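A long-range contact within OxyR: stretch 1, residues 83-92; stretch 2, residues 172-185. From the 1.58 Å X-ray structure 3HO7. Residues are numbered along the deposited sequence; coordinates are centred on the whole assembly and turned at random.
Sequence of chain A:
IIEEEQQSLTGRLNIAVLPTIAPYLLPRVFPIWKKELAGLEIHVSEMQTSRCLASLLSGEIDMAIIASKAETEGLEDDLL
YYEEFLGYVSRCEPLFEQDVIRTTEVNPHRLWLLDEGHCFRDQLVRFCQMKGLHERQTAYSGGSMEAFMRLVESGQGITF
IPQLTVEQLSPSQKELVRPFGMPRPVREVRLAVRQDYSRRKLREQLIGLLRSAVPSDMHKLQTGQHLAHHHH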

# COMPACT_ATOMS: atom_id res chain seq x y z
N GLU A 83 1.83 13.44 14.13
CA GLU A 83 2.85 12.77 13.35
C GLU A 83 3.36 13.68 12.26
O GLU A 83 2.58 14.18 11.45
N GLU A 84 4.66 13.93 12.26
CA GLU A 84 5.27 14.80 11.27
C GLU A 84 5.36 14.17 9.89
O GLU A 84 5.66 12.99 9.75
N PHE A 85 5.12 14.99 8.88
CA PHE A 85 5.42 14.63 7.51
C PHE A 85 6.90 14.89 7.28
O PHE A 85 7.43 15.92 7.71
N LEU A 86 7.58 13.96 6.62
CA LEU A 86 8.98 14.13 6.29
C LEU A 86 9.18 14.02 4.79
O LEU A 86 8.49 13.25 4.11
N GLY A 87 10.11 14.80 4.27
CA GLY A 87 10.49 14.70 2.87
C GLY A 87 11.22 13.40 2.61
O GLY A 87 12.08 12.98 3.38
N TYR A 88 10.85 12.74 1.52
CA TYR A 88 11.56 11.56 1.07
C TYR A 88 12.09 11.94 -0.30
O TYR A 88 11.34 12.03 -1.26
N VAL A 89 13.39 12.20 -0.37
CA VAL A 89 13.99 12.82 -1.54
C VAL A 89 14.94 11.87 -2.27
O VAL A 89 15.88 11.36 -1.67
N SER A 90 14.71 11.65 -3.56
CA SER A 90 15.57 10.76 -4.33
C SER A 90 16.97 11.35 -4.45
O SER A 90 17.14 12.56 -4.38
N ARG A 91 17.95 10.48 -4.63
CA ARG A 91 19.34 10.91 -4.73
C ARG A 91 19.60 11.72 -6.00
O ARG A 91 20.67 12.32 -6.16
N CYS A 92 18.61 11.76 -6.89
CA CYS A 92 18.76 12.46 -8.17
C CYS A 92 18.22 13.89 -8.11
O CYS A 92 18.46 14.68 -9.02
N SER A 172 19.92 2.74 4.16
CA SER A 172 19.92 3.39 2.85
C SER A 172 18.69 4.27 2.65
O SER A 172 18.78 5.36 2.08
N GLN A 173 17.54 3.79 3.12
CA GLN A 173 16.29 4.55 3.01
C GLN A 173 16.34 5.81 3.86
O GLN A 173 15.87 6.86 3.45
N LYS A 174 16.90 5.69 5.07
CA LYS A 174 16.94 6.82 5.98
C LYS A 174 17.70 8.01 5.39
O LYS A 174 17.39 9.16 5.67
N GLU A 175 18.69 7.71 4.55
CA GLU A 175 19.48 8.74 3.88
C GLU A 175 18.62 9.67 3.02
O GLU A 175 19.00 10.81 2.76
N LEU A 176 17.48 9.17 2.56
CA LEU A 176 16.62 9.95 1.67
C LEU A 176 15.74 10.90 2.46
O LEU A 176 15.12 11.79 1.89
N VAL A 177 15.69 10.71 3.77
CA VAL A 177 14.80 11.50 4.61
C VAL A 177 15.32 12.92 4.84
O VAL A 177 16.46 13.12 5.24
N ARG A 178 14.46 13.90 4.58
CA ARG A 178 14.75 15.29 4.88
C ARG A 178 13.55 15.87 5.61
O ARG A 178 12.46 15.96 5.06
N PRO A 179 13.74 16.26 6.88
CA PRO A 179 12.64 16.90 7.58
C PRO A 179 12.36 18.29 7.02
O PRO A 179 13.18 18.82 6.26
N PHE A 180 11.23 18.87 7.39
CA PHE A 180 10.89 20.22 6.95
C PHE A 180 11.59 21.26 7.82
O PHE A 180 11.93 20.99 8.97
N GLY A 181 11.81 22.45 7.27
CA GLY A 181 12.20 23.58 8.09
C GLY A 181 11.00 23.95 8.95
O GLY A 181 9.86 23.67 8.58
N MET A 182 11.26 24.57 10.10
CA MET A 182 10.19 24.98 11.01
C MET A 182 9.40 26.15 10.43
O MET A 182 9.98 27.06 9.83
N PRO A 183 8.07 26.14 10.61
CA PRO A 183 7.35 25.11 11.35
C PRO A 183 7.21 23.82 10.55
O PRO A 183 7.02 23.86 9.33
N ARG A 184 7.29 22.68 11.23
CA ARG A 184 7.22 21.38 10.58
C ARG A 184 5.78 20.87 10.50
O ARG A 184 5.04 20.91 11.49
N PRO A 185 5.38 20.39 9.32
CA PRO A 185 4.02 19.89 9.11
C PRO A 185 3.76 18.60 9.89
O PRO A 185 4.58 17.69 9.88

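The side chains that join these two stretches pack around a short antiparallel pairing, in which Gly87 faces Arg178 and Tyr88 faces Val177. Three residues cover the most surface: Leu176, Tyr88 and Arg91.

Leu176 points toward the first stretch with chi1 m and chi2 t, and it touches both of the others. Its CB lies over one face of the Tyr88 ring, 4.2 Å from the ring centroid and 26° off the normal, a CH-pi contact; the nearest ring atom, Tyr88 CE1, is 3.8 Å from Leu176 CB. Its CD2 approaches Arg91 CG at 3.7 Å and also lies over one face of the guanidinium. A branched aliphatic chain suits this place because it can fill the space between an aromatic ring and the flat, weakly polar face of an arginine. The backbone fixes its position, for Val89 N donates to Leu176 O at 2.9 Å.

Tyr88 adopts chi1 t with chi2 at 54°. Val177 CG2 sits at the ring edge, 4.1 Å from Tyr88 CD1, on the same face of the sheet. The hydroxyl reaches past this apolar patch, with Tyr88 OH 3.3 Å from Gln173 CB, and is hydrogen-bonded elsewhere in the structure. Tyrosine thus combines a broad packing surface with a polar tip.

Arg91, exposed and extended (m, t, t, with chi4 at -88°), carries its charge back to the second stretch. Arg91 NH2 forms a salt bridge with Glu175 OE1 at 2.6 Å, supplemented by a weak hydrogen bond from Arg91 NH1 to Glu175 OE1 at 3.2 Å. The carboxylate oxygen lies at the guanidinium edge, where the N-H groups point, leaving a face for Leu176.

Further along, Leu86 (m, t) spreads its methyls over two partners: CD1 is 3.6 Å from Val177 CG1, and CD2 is 3.6 Å from Pro179 CB. Gly87 leaves its place open; an ideal CB there would lie 2.8 Å from Arg178 O, a clash. Val89 CG2 instead meets the aliphatic part of Arg178, 3.8 Å from its CG. Phe85, chi1 m, points toward the second stretch and sets its CB 4.1 Å from Pro185 CG and 4.4 Å from Phe180 CE1.

A water closes the polar end: it donates to Glu84 OE1 at 3.0 Å and Phe85 O at 2.8 Å, and accepts from Phe180 N at 2.8 Å. Glu84 OE1 also lies 3.2 Å from Arg184 CD, but 4.4 Å from Arg184 NE, beyond a salt bridge.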

# COMPACT_ATOMS: atom_id res chain seq x y z
CB GLU A 83 2.30 11.48 12.75
CG GLU A 83 3.33 10.68 11.97
CD GLU A 83 2.80 9.32 11.56
OE1 GLU A 83 1.58 9.20 11.34
OE2 GLU A 83 3.61 8.38 11.45
CB GLU A 84 6.67 15.21 11.71
CG GLU A 84 6.71 16.30 12.76
CD GLU A 84 8.06 16.98 12.84
OE1 GLU A 84 8.81 16.95 11.84
OE2 GLU A 84 8.37 17.55 13.90
CB PHE A 85 4.61 15.48 6.53
CG PHE A 85 3.17 15.10 6.45
CD1 PHE A 85 2.78 13.94 5.79
CD2 PHE A 85 2.20 15.90 7.02
CE1 PHE A 85 1.45 13.60 5.71
CE2 PHE A 85 0.86 15.56 6.94
CZ PHE A 85 0.49 14.41 6.28
CB LEU A 86 9.85 13.10 7.01
CG LEU A 86 9.96 13.21 8.54
CD1 LEU A 86 10.90 12.14 9.07
CD2 LEU A 86 10.44 14.59 8.95
CB TYR A 88 10.59 10.37 1.00
CG TYR A 88 11.24 9.01 1.13
CD1 TYR A 88 12.07 8.71 2.20
CD2 TYR A 88 11.00 8.02 0.19
CE1 TYR A 88 12.65 7.45 2.33
CE2 TYR A 88 11.57 6.77 0.30
CZ TYR A 88 12.40 6.49 1.37
OH TYR A 88 12.96 5.24 1.47
CB VAL A 89 14.78 14.09 -1.14
CG1 VAL A 89 15.28 14.82 -2.38
CG2 VAL A 89 13.92 15.00 -0.28
CB SER A 90 14.99 10.51 -5.72
OG SER A 90 15.69 11.27 -6.69
CB ARG A 91 20.27 9.69 -4.66
CG ARG A 91 20.05 8.83 -3.43
CD ARG A 91 20.79 7.50 -3.53
NE ARG A 91 20.45 6.63 -2.40
CZ ARG A 91 21.09 6.64 -1.24
NH1 ARG A 91 22.11 7.47 -1.04
NH2 ARG A 91 20.72 5.81 -0.27
CB CYS A 92 18.05 11.69 -9.28
SG CYS A 92 18.52 9.95 -9.39
CB SER A 172 20.00 2.35 1.74
OG SER A 172 20.16 2.97 0.48
CB GLN A 173 15.11 3.70 3.46
CG GLN A 173 14.75 2.56 2.53
CD GLN A 173 13.61 1.72 3.08
OE1 GLN A 173 13.66 1.29 4.24
NE2 GLN A 173 12.59 1.50 2.27
CB LYS A 174 17.55 6.41 7.33
CG LYS A 174 16.59 5.64 8.23
CD LYS A 174 17.23 5.32 9.58
CE LYS A 174 16.26 4.57 10.48
NZ LYS A 174 16.89 4.18 11.78
CB GLU A 175 20.57 8.11 3.02
CG GLU A 175 21.68 7.45 3.81
CD GLU A 175 22.63 6.66 2.93
OE1 GLU A 175 22.20 6.21 1.85
OE2 GLU A 175 23.80 6.49 3.33
CB LEU A 176 15.75 9.02 0.81
CG LEU A 176 16.47 7.87 0.10
CD1 LEU A 176 15.50 7.15 -0.83
CD2 LEU A 176 17.68 8.38 -0.67
CB VAL A 177 14.55 10.82 5.97
CG1 VAL A 177 13.72 11.73 6.87
CG2 VAL A 177 13.86 9.48 5.76
CB ARG A 178 14.98 16.09 3.59
CG ARG A 178 16.12 15.58 2.73
CD ARG A 178 17.47 15.90 3.34
NE ARG A 178 18.57 15.54 2.45
CZ ARG A 178 19.04 14.30 2.33
NH1 ARG A 178 18.51 13.31 3.04
NH2 ARG A 178 20.05 14.05 1.50
CB PRO A 179 13.15 17.00 9.02
CG PRO A 179 14.63 16.99 8.91
CD PRO A 179 14.95 16.13 7.72
CB PHE A 180 9.38 20.44 7.04
CG PHE A 180 8.61 19.88 5.87
CD1 PHE A 180 8.36 18.53 5.76
CD2 PHE A 180 8.12 20.73 4.88
CE1 PHE A 180 7.64 18.01 4.69
CE2 PHE A 180 7.40 20.23 3.81
CZ PHE A 180 7.16 18.87 3.72
CB MET A 182 10.75 25.35 12.38
CG MET A 182 11.38 24.20 13.13
SD MET A 182 11.92 24.66 14.79
CE MET A 182 12.44 23.08 15.44
CB PRO A 183 5.98 25.74 11.58
CG PRO A 183 5.79 26.62 10.40
CD PRO A 183 7.16 27.17 10.08
CB ARG A 184 8.10 20.37 11.31
CG ARG A 184 9.56 20.79 11.40
CD ARG A 184 10.41 19.72 12.06
NE ARG A 184 11.77 20.18 12.29
CZ ARG A 184 12.15 20.91 13.33
NH1 ARG A 184 11.26 21.26 14.25
NH2 ARG A 184 13.41 21.30 13.46
CB PRO A 185 3.98 19.61 7.60
CG PRO A 185 5.40 19.42 7.21
CD PRO A 185 6.19 20.32 8.09
O HOH W 1 9.37 17.52 8.98